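Local coordinates for protein putative hydroxymethylglutaryl-CoA synthase (Streptococcus mutans, PDB 3SQZ) that binds coenzyme A in a thiolase-type fold and probably acts as a hydroxymethylglutaryl-CoA synthase, at residues 82-85 with 86-89. Numbering follows the deposited sequence.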
loop_
_atom_site.group_PDB
_atom_site.type_symbol
_atom_site.label_atom_id
_atom_site.label_comp_id
_atom_site.label_asym_id
_atom_site.label_seq_id
_atom_site.Cartn_x
_atom_site.Cartn_y
_atom_site.Cartn_z
ATOM N N THR A 82 -7.511 17.349 4.521
ATOM C CA THR A 82 -7.817 16.906 5.875
ATOM C C THR A 82 -7.735 15.383 6.053
ATOM O O THR A 82 -7.967 14.873 7.148
ATOM C CB THR A 82 -9.200 17.397 6.300
ATOM O OG1 THR A 82 -10.147 16.930 5.337
ATOM C CG2 THR A 82 -9.247 18.922 6.347
ATOM N N ASP A 83 -7.392 14.661 4.986
ATOM C CA ASP A 83 -7.236 13.205 5.054
ATOM C C ASP A 83 -5.819 12.905 4.567
ATOM O O ASP A 83 -5.552 12.934 3.364
ATOM C CB ASP A 83 -8.278 12.529 4.149
ATOM C CG ASP A 83 -8.761 11.165 4.670
ATOM O OD1 ASP A 83 -8.188 10.607 5.635
ATOM O OD2 ASP A 83 -9.733 10.638 4.082
ATOM N N ASP A 84 -4.908 12.641 5.502
ATOM C CA ASP A 84 -3.488 12.519 5.186
ATOM C C ASP A 84 -2.945 11.151 5.580
ATOM O O ASP A 84 -3.712 10.224 5.867
ATOM C CB ASP A 84 -2.685 13.648 5.853
ATOM C CG ASP A 84 -2.630 13.533 7.360
ATOM O OD1 ASP A 84 -3.183 12.574 7.936
ATOM O OD2 ASP A 84 -1.993 14.423 7.970
ATOM N N VAL A 85 -1.620 11.015 5.589
ATOM C CA VAL A 85 -1.008 9.738 5.927
ATOM C C VAL A 85 -1.478 9.215 7.287
ATOM O O VAL A 85 -1.718 8.019 7.462
ATOM C CB VAL A 85 0.552 9.846 5.889
ATOM C CG1 VAL A 85 1.082 10.897 6.882
ATOM C CG2 VAL A 85 1.200 8.488 6.138
ATOM N N VAL A 86 -1.596 10.116 8.253
ATOM C CA VAL A 86 -1.970 9.743 9.610
ATOM C C VAL A 86 -3.416 9.286 9.699
ATOM O O VAL A 86 -3.716 8.251 10.304
ATOM C CB VAL A 86 -1.735 10.921 10.579
ATOM C CG1 VAL A 86 -2.395 10.675 11.923
ATOM C CG2 VAL A 86 -0.248 11.167 10.748
ATOM N N THR A 87 -4.323 10.058 9.112
ATOM C CA THR A 87 -5.735 9.718 9.225
ATOM C C THR A 87 -6.075 8.454 8.447
ATOM O O THR A 87 -6.860 7.633 8.916
ATOM C CB THR A 87 -6.634 10.883 8.811
ATOM O OG1 THR A 87 -6.335 11.249 7.467
ATOM C CG2 THR A 87 -6.388 12.078 9.712
ATOM N N LEU A 88 -5.484 8.288 7.266
ATOM C CA LEU A 88 -5.699 7.059 6.509
ATOM C C LEU A 88 -5.138 5.862 7.276
ATOM O O LEU A 88 -5.781 4.809 7.345
ATOM C CB LEU A 88 -5.087 7.158 5.112
ATOM C CG LEU A 88 -5.759 8.162 4.171
ATOM C CD1 LEU A 88 -4.920 8.333 2.921
ATOM C CD2 LEU A 88 -7.190 7.748 3.826
ATOM N N ALA A 89 -3.949 6.022 7.860
ATOM C CA ALA A 89 -3.329 4.936 8.617
ATOM C C ALA A 89 -4.204 4.552 9.814
ATOM O O ALA A 89 -4.488 3.368 10.041
ATOM C CB ALA A 89 -1.934 5.322 9.069
#
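D84 and T87 trade hydrogen bonds between side chain and backbone at the start of helix 85-94. OD1 of D84 accepts from the backbone N of T87 at 3.0 Å in a nearly straight bond (166°), the amide meeting the oxygen almost along its C-O axis. In return, OG1 of T87 takes the backbone N-H of D84 at 2.8 Å, a more bent bond of 137°. T87 reaches it because chi1 of 58° sets OG1 between its own N and carbonyl carbon. This reciprocal pair is a capping box with D84 as N-cap, closing the amino end of a helix whose first turn is buried against strand 166-175 of the central sheet and helix 122-129.

The same hydroxyl is also a donor: T87 OG1 donates to D83 OD1 at 2.7 Å, on the anti lone pair; giving one bond and accepting another fixes the hydroxyl's rotation. The other oxygen of D84, OD2, takes a salt bridge from NH1 of R417 and a hydrogen bond with OH of Y419, both on strand 416-421. Among backbone bonds, L88 N to D84 O and A89 N to V85 O, both 3.0 Å, begin the helical pattern. CD2 of L88 lies against the carboxylate of D83, 3.5 Å from OD1, the two side chains at about a right angle; the apolar touch is V85 CG1 on V86 CG2, 4.1 Å.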